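Local structure of EscN (Escherichia coli O127:H6, 2OBL) at residues Ile51-Asp63 and Thr86-Asp98. The protein is a type III secretion system protein of the ATP synthase alpha/beta family, built around a P-loop nucleotide-binding domain. The protein carries 1 engineered substitution. Sequence-based numbering, arbitrary orientation.
Sequences IDQPFILGVRAID and TLLGMICNGASAD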
ATOM      1  N   ILE A  51      -7.973   1.752 -15.787  1.00 26.33           N
ATOM      2  CA  ILE A  51      -8.127   0.810 -14.679  1.00 24.90           C
ATOM      3  C   ILE A  51      -9.586   0.392 -14.609  1.00 25.30           C
ATOM      4  O   ILE A  51     -10.461   1.231 -14.397  1.00 25.21           O
ATOM      5  CB  ILE A  51      -7.720   1.460 -13.345  1.00 23.96           C
ATOM      6  CG1 ILE A  51      -6.238   1.847 -13.379  1.00 23.62           C
ATOM      7  CG2 ILE A  51      -8.022   0.527 -12.168  1.00 23.26           C
ATOM      8  CD1 ILE A  51      -5.781   2.620 -12.165  1.00 24.02           C
ATOM      9  N   ASP A  52      -9.856  -0.899 -14.793  1.00 25.14           N
ATOM     10  CA  ASP A  52     -11.239  -1.357 -14.870  1.00 25.70           C
ATOM     11  C   ASP A  52     -11.522  -2.745 -14.277  1.00 25.10           C
ATOM     12  O   ASP A  52     -12.636  -3.266 -14.404  1.00 25.26           O
ATOM     13  CB  ASP A  52     -11.746  -1.262 -16.318  1.00 26.43           C
ATOM     14  CG  ASP A  52     -10.970  -2.155 -17.280  1.00 27.04           C
ATOM     15  OD1 ASP A  52     -10.070  -2.895 -16.832  1.00 26.67           O
ATOM     16  OD2 ASP A  52     -11.282  -2.126 -18.495  1.00 27.76           O
ATOM     17  N   GLN A  53     -10.520  -3.336 -13.632  1.00 24.38           N
ATOM     18  CA  GLN A  53     -10.663  -4.639 -12.974  0.50 24.09           C
ATOM     19  C   GLN A  53     -10.298  -4.495 -11.505  1.00 23.91           C
ATOM     20  O   GLN A  53      -9.370  -3.780 -11.186  1.00 22.79           O
ATOM     21  CB  GLN A  53      -9.727  -5.664 -13.620  0.50 24.48           C
ATOM     22  CG  GLN A  53     -10.004  -5.942 -15.084  0.50 24.97           C
ATOM     23  CD  GLN A  53     -11.285  -6.717 -15.287  0.50 24.92           C
ATOM     24  OE1 GLN A  53     -11.856  -7.253 -14.336  0.50 25.14           O
ATOM     25  NE2 GLN A  53     -11.748  -6.777 -16.525  0.50 25.38           N
ATOM     26  N   PRO A  54     -11.027  -5.178 -10.605  1.00 23.23           N
ATOM     27  CA  PRO A  54     -10.669  -5.044  -9.195  1.00 23.59           C
ATOM     28  C   PRO A  54      -9.353  -5.757  -8.851  1.00 23.37           C
ATOM     29  O   PRO A  54      -9.025  -6.795  -9.449  1.00 23.15           O
ATOM     30  CB  PRO A  54     -11.843  -5.695  -8.462  1.00 23.99           C
ATOM     31  CG  PRO A  54     -12.444  -6.626  -9.429  1.00 24.20           C
ATOM     32  CD  PRO A  54     -12.180  -6.075 -10.810  1.00 24.58           C
ATOM     33  N   PHE A  55      -8.606  -5.177  -7.916  1.00 22.28           N
ATOM     34  CA  PHE A  55      -7.406  -5.807  -7.386  1.00 22.55           C
ATOM     35  C   PHE A  55      -7.689  -6.150  -5.944  1.00 23.12           C
ATOM     36  O   PHE A  55      -7.881  -5.260  -5.111  1.00 22.17           O
ATOM     37  CB  PHE A  55      -6.197  -4.871  -7.477  1.00 22.89           C
ATOM     38  CG  PHE A  55      -4.925  -5.484  -6.977  1.00 22.18           C
ATOM     39  CD1 PHE A  55      -4.171  -6.318  -7.797  1.00 23.10           C
ATOM     40  CD2 PHE A  55      -4.483  -5.238  -5.696  1.00 22.62           C
ATOM     41  CE1 PHE A  55      -2.977  -6.891  -7.330  1.00 22.77           C
ATOM     42  CE2 PHE A  55      -3.298  -5.805  -5.224  1.00 23.08           C
ATOM     43  CZ  PHE A  55      -2.557  -6.636  -6.040  1.00 23.18           C
ATOM     44  N   ILE A  56      -7.757  -7.447  -5.663  1.00 22.72           N
ATOM     45  CA  ILE A  56      -8.189  -7.927  -4.358  1.00 23.95           C
ATOM     46  C   ILE A  56      -7.009  -7.970  -3.383  1.00 24.38           C
ATOM     47  O   ILE A  56      -5.954  -8.517  -3.701  1.00 25.63           O
ATOM     48  CB  ILE A  56      -8.869  -9.324  -4.497  1.00 24.23           C
ATOM     49  CG1 ILE A  56     -10.030  -9.241  -5.488  1.00 25.01           C
ATOM     50  CG2 ILE A  56      -9.358  -9.841  -3.155  1.00 24.11           C
ATOM     51  CD1 ILE A  56     -10.447 -10.593  -6.052  1.00 26.59           C
ATOM     52  N   LEU A  57      -7.180  -7.377  -2.205  1.00 23.97           N
ATOM     53  CA  LEU A  57      -6.115  -7.341  -1.198  1.00 24.58           C
ATOM     54  C   LEU A  57      -6.277  -8.419  -0.120  1.00 24.42           C
ATOM     55  O   LEU A  57      -5.319  -8.773   0.572  1.00 24.58           O
ATOM     56  CB  LEU A  57      -6.073  -5.965  -0.517  1.00 24.49           C
ATOM     57  CG  LEU A  57      -5.702  -4.754  -1.375  1.00 25.17           C
ATOM     58  CD1 LEU A  57      -5.445  -3.541  -0.481  1.00 25.65           C
ATOM     59  CD2 LEU A  57      -4.484  -5.034  -2.223  1.00 25.40           C
ATOM     60  N   GLY A  58      -7.499  -8.904   0.045  1.00 24.54           N
ATOM     61  CA  GLY A  58      -7.802  -9.828   1.128  1.00 25.23           C
ATOM     62  C   GLY A  58      -7.936  -9.081   2.445  1.00 25.80           C
ATOM     63  O   GLY A  58      -7.634  -9.624   3.514  1.00 27.52           O
ATOM     64  N   VAL A  59      -8.357  -7.820   2.362  1.00 23.74           N
ATOM     65  CA  VAL A  59      -8.644  -7.003   3.532  1.00 22.48           C
ATOM     66  C   VAL A  59     -10.070  -6.496   3.358  1.00 22.30           C
ATOM     67  O   VAL A  59     -10.351  -5.721   2.440  1.00 21.95           O
ATOM     68  CB  VAL A  59      -7.671  -5.795   3.649  1.00 22.75           C
ATOM     69  CG1 VAL A  59      -8.013  -4.945   4.866  1.00 22.75           C
ATOM     70  CG2 VAL A  59      -6.230  -6.273   3.732  1.00 22.86           C
ATOM     71  N   ARG A  60     -10.974  -6.955   4.220  1.00 21.72           N
ATOM     72  CA  ARG A  60     -12.402  -6.646   4.062  1.00 21.54           C
ATOM     73  C   ARG A  60     -12.715  -5.167   3.959  1.00 20.75           C
ATOM     74  O   ARG A  60     -13.491  -4.758   3.110  1.00 21.29           O
ATOM     75  CB  ARG A  60     -13.230  -7.257   5.195  1.00 22.25           C
ATOM     76  CG  ARG A  60     -13.345  -8.768   5.108  1.00 23.04           C
ATOM     77  CD  ARG A  60     -14.439  -9.283   6.045  1.00 25.24           C
ATOM     78  NE  ARG A  60     -14.139  -8.972   7.442  1.00 25.83           N
ATOM     79  CZ  ARG A  60     -13.638  -9.842   8.312  1.00 25.84           C
ATOM     80  NH1 ARG A  60     -13.378 -11.088   7.938  1.00 26.25           N
ATOM     81  NH2 ARG A  60     -13.384  -9.459   9.563  1.00 25.73           N
ATOM     82  N   ALA A  61     -12.109  -4.356   4.816  1.00 21.06           N
ATOM     83  CA  ALA A  61     -12.424  -2.941   4.831  1.00 21.94           C
ATOM     84  C   ALA A  61     -12.108  -2.317   3.478  1.00 22.44           C
ATOM     85  O   ALA A  61     -12.866  -1.486   2.986  1.00 23.33           O
ATOM     86  CB  ALA A  61     -11.653  -2.248   5.920  1.00 22.20           C
ATOM     87  N   ILE A  62     -10.990  -2.725   2.882  1.00 21.87           N
ATOM     88  CA  ILE A  62     -10.543  -2.132   1.615  1.00 21.60           C
ATOM     89  C   ILE A  62     -11.279  -2.734   0.425  1.00 21.10           C
ATOM     90  O   ILE A  62     -11.870  -2.018  -0.384  1.00 20.80           O
ATOM     91  CB  ILE A  62      -9.017  -2.265   1.421  1.00 21.38           C
ATOM     92  CG1 ILE A  62      -8.274  -1.559   2.562  1.00 21.96           C
ATOM     93  CG2 ILE A  62      -8.587  -1.651   0.069  1.00 22.17           C
ATOM     94  CD1 ILE A  62      -6.769  -1.856   2.601  1.00 22.38           C
ATOM     95  N   ASP A  63     -11.257  -4.057   0.323  1.00 21.32           N
ATOM     96  CA  ASP A  63     -11.962  -4.742  -0.764  1.00 20.79           C
ATOM     97  C   ASP A  63     -13.454  -4.389  -0.784  1.00 20.70           C
ATOM     98  O   ASP A  63     -14.079  -4.278  -1.856  1.00 19.78           O
ATOM     99  CB  ASP A  63     -11.815  -6.259  -0.620  1.00 21.67           C
ATOM    100  CG  ASP A  63     -10.367  -6.742  -0.763  1.00 22.25           C
ATOM    101  OD1 ASP A  63      -9.515  -6.012  -1.309  1.00 22.44           O
ATOM    102  OD2 ASP A  63     -10.090  -7.878  -0.328  1.00 22.82           O
ATOM    103  N   THR A  86       1.654  -4.920  10.114  1.00 13.74           N
ATOM    104  CA  THR A  86       0.648  -5.990  10.154  1.00 14.15           C
ATOM    105  C   THR A  86      -0.296  -5.919   8.948  1.00 13.97           C
ATOM    106  O   THR A  86      -0.598  -6.941   8.313  1.00 12.94           O
ATOM    107  CB  THR A  86      -0.166  -5.934  11.462  1.00 14.38           C
ATOM    108  OG1 THR A  86       0.713  -6.169  12.568  1.00 16.83           O
ATOM    109  CG2 THR A  86      -1.255  -7.017  11.472  1.00 16.05           C
ATOM    110  N   LEU A  87      -0.752  -4.708   8.626  1.00 13.88           N
ATOM    111  CA  LEU A  87      -1.582  -4.507   7.449  1.00 12.95           C
ATOM    112  C   LEU A  87      -0.830  -4.851   6.169  1.00 12.94           C
ATOM    113  O   LEU A  87      -1.393  -5.483   5.270  1.00 12.22           O
ATOM    114  CB  LEU A  87      -2.116  -3.074   7.372  1.00 13.02           C
ATOM    115  CG  LEU A  87      -2.929  -2.759   6.119  1.00 13.34           C
ATOM    116  CD1 LEU A  87      -4.208  -3.612   6.015  1.00 14.69           C
ATOM    117  CD2 LEU A  87      -3.281  -1.263   6.072  1.00 13.25           C
ATOM    118  N   LEU A  88       0.432  -4.433   6.076  1.00 11.40           N
ATOM    119  CA  LEU A  88       1.233  -4.740   4.893  1.00 12.36           C
ATOM    120  C   LEU A  88       1.387  -6.257   4.769  1.00 11.37           C
ATOM    121  O   LEU A  88       1.305  -6.801   3.686  1.00 11.78           O
ATOM    122  CB  LEU A  88       2.619  -4.102   4.968  1.00 12.89           C
ATOM    123  CG  LEU A  88       2.658  -2.572   4.997  1.00 13.68           C
ATOM    124  CD1 LEU A  88       4.057  -2.067   4.740  1.00 13.14           C
ATOM    125  CD2 LEU A  88       1.699  -2.009   3.963  1.00 12.85           C
ATOM    126  N   GLY A  89       1.623  -6.926   5.886  1.00 10.98           N
ATOM    127  CA  GLY A  89       1.694  -8.388   5.877  1.00 11.82           C
ATOM    128  C   GLY A  89       0.406  -9.025   5.379  1.00 12.85           C
ATOM    129  O   GLY A  89       0.429  -9.955   4.570  1.00 12.44           O
ATOM    130  N   MET A  90      -0.727  -8.539   5.874  1.00 13.43           N
ATOM    131  CA  MET A  90      -2.022  -9.101   5.478  1.00 16.29           C
ATOM    132  C   MET A  90      -2.211  -8.972   3.982  1.00 13.75           C
ATOM    133  O   MET A  90      -2.718  -9.878   3.312  1.00 11.81           O
ATOM    134  CB  MET A  90      -3.149  -8.358   6.180  1.00 17.68           C
ATOM    135  CG  MET A  90      -3.285  -8.715   7.633  1.00 21.05           C
ATOM    136  SD  MET A  90      -4.611  -7.755   8.379  1.00 23.38           S
ATOM    137  CE  MET A  90      -5.986  -8.163   7.314  1.00 22.66           C
ATOM    138  N   ILE A  91      -1.797  -7.826   3.457  1.00 12.92           N
ATOM    139  CA  ILE A  91      -1.933  -7.560   2.031  1.00 13.07           C
ATOM    140  C   ILE A  91      -1.060  -8.505   1.202  1.00 12.93           C
ATOM    141  O   ILE A  91      -1.528  -9.090   0.227  1.00 13.75           O
ATOM    142  CB  ILE A  91      -1.630  -6.069   1.679  1.00 12.42           C
ATOM    143  CG1 ILE A  91      -2.714  -5.148   2.264  1.00 13.74           C
ATOM    144  CG2 ILE A  91      -1.585  -5.922   0.164  1.00 13.36           C
ATOM    145  CD1 ILE A  91      -2.351  -3.645   2.240  1.00 13.51           C
ATOM    146  N   CYS A  92       0.209  -8.664   1.587  1.00 13.39           N
ATOM    147  CA  CYS A  92       1.098  -9.562   0.856  1.00 13.46           C
ATOM    148  C   CYS A  92       0.552 -10.987   0.848  1.00 13.57           C
ATOM    149  O   CYS A  92       0.631 -11.682  -0.163  1.00 14.35           O
ATOM    150  CB  CYS A  92       2.514  -9.553   1.445  1.00 13.22           C
ATOM    151  SG  CYS A  92       3.454  -8.035   1.166  1.00 15.14           S
ATOM    152  N   ASN A  93      -0.030 -11.409   1.967  1.00 13.82           N
ATOM    153  CA  ASN A  93      -0.507 -12.785   2.090  1.00 14.69           C
ATOM    154  C   ASN A  93      -1.874 -13.001   1.455  1.00 16.48           C
ATOM    155  O   ASN A  93      -2.227 -14.124   1.087  1.00 16.96           O
ATOM    156  CB  ASN A  93      -0.541 -13.186   3.558  1.00 14.54           C
ATOM    157  CG  ASN A  93       0.843 -13.271   4.167  1.00 14.27           C
ATOM    158  OD1 ASN A  93       1.813 -13.570   3.478  1.00 15.72           O
ATOM    159  ND2 ASN A  93       0.940 -13.019   5.465  1.00 13.30           N
ATOM    160  N   GLY A  94      -2.644 -11.923   1.333  1.00 16.41           N
ATOM    161  CA  GLY A  94      -4.008 -12.005   0.852  1.00 17.99           C
ATOM    162  C   GLY A  94      -4.223 -11.529  -0.568  1.00 18.66           C
ATOM    163  O   GLY A  94      -5.224 -11.883  -1.186  1.00 19.42           O
ATOM    164  N   ALA A  95      -3.292 -10.739  -1.098  1.00 18.99           N
ATOM    165  CA  ALA A  95      -3.518 -10.068  -2.386  1.00 19.20           C
ATOM    166  C   ALA A  95      -3.543 -11.018  -3.579  1.00 19.58           C
ATOM    167  O   ALA A  95      -2.833 -12.038  -3.608  1.00 18.75           O
ATOM    168  CB  ALA A  95      -2.496  -8.953  -2.617  1.00 19.52           C
ATOM    169  N   SER A  96      -4.361 -10.677  -4.571  1.00 19.68           N
ATOM    170  CA  SER A  96      -4.408 -11.456  -5.811  1.00 20.40           C
ATOM    171  C   SER A  96      -3.306 -11.026  -6.774  1.00 20.62           C
ATOM    172  O   SER A  96      -3.570 -10.448  -7.827  1.00 22.24           O
ATOM    173  CB  SER A  96      -5.780 -11.347  -6.470  1.00 20.79           C
ATOM    174  OG  SER A  96      -6.739 -12.091  -5.736  1.00 22.38           O
ATOM    175  N   ALA A  97      -2.065 -11.310  -6.402  1.00 20.36           N
ATOM    176  CA  ALA A  97      -0.915 -10.955  -7.215  1.00 18.57           C
ATOM    177  C   ALA A  97      -0.127 -12.217  -7.517  1.00 18.30           C
ATOM    178  O   ALA A  97      -0.017 -13.097  -6.667  1.00 17.94           O
ATOM    179  CB  ALA A  97      -0.032  -9.959  -6.475  1.00 18.82           C
ATOM    180  N   ASP A  98       0.401 -12.302  -8.732  1.00 17.04           N
ATOM    181  CA  ASP A  98       1.213 -13.445  -9.159  1.00 16.97           C
ATOM    182  C   ASP A  98       2.603 -13.338  -8.542  1.00 16.23           C
ATOM    183  O   ASP A  98       3.234 -14.339  -8.192  1.00 15.96           O
ATOM    184  CB  ASP A  98       1.360 -13.437 -10.682  1.00 17.79           C
ATOM    185  CG  ASP A  98       0.046 -13.643 -11.405  1.00 19.29           C
ATOM    186  OD1 ASP A  98      -0.846 -14.323 -10.855  1.00 19.41           O
ATOM    187  OD2 ASP A  98      -0.091 -13.129 -12.534  1.00 19.61           O
TER
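The Phe-55 ring turns one edge to Ala-97, whose CB lies near the ring plane, 4.2 Å from CZ. Ser-96 O and Ala-95 CB approach the same ring obliquely. With chi1 at -178°, CG of Phe-55 stands opposite the backbone N, and the ring reaches the residues that follow the helix. The ring also touches Thr-216 of the central sheet.

The fold is a P-loop NTPase domain. Helix 84-94 probably begins at the Walker A loop, and its Ile-91 packs on strands 161-167 and 214-222. The loop between strand 54-55 and helix 60-65 runs along the last turns of this helix and past its C-terminal end.

Leu-57 and Ile-91 lie side by side and point the same way, with CD2 of Leu-57 3.9 Å from CG2 of Ile-91. Val-59 points at the helix. Its CG2 sits among Leu-87 CD1, Met-90 CE and Ile-91 CG1, and its side chain crosses that of Leu-87 at about a right angle. The Met-90 chain bends at its last torsion, and its CE meets Val-59 CG2. Gly-58 and Gly-94 put no side chain between the backbones, and their CA atoms are 4.4 Å apart.

The Asp-63 carboxylate holds the loop through three backbone N-H groups. OD1 accepts Leu-57 N on its syn side at 2.8 Å. OD2 accepts Gly-58 N and, weakly, Val-59 N.

Ser-96 centres an inverse gamma turn. Its N donates to Ile-56 O at 2.8 Å. The N-H...O angle is 161°. The donor is tilted 21° from the carbonyl plane. Ala-95 CA makes a CH...O contact with the same Ile-56 O at 3.2 Å.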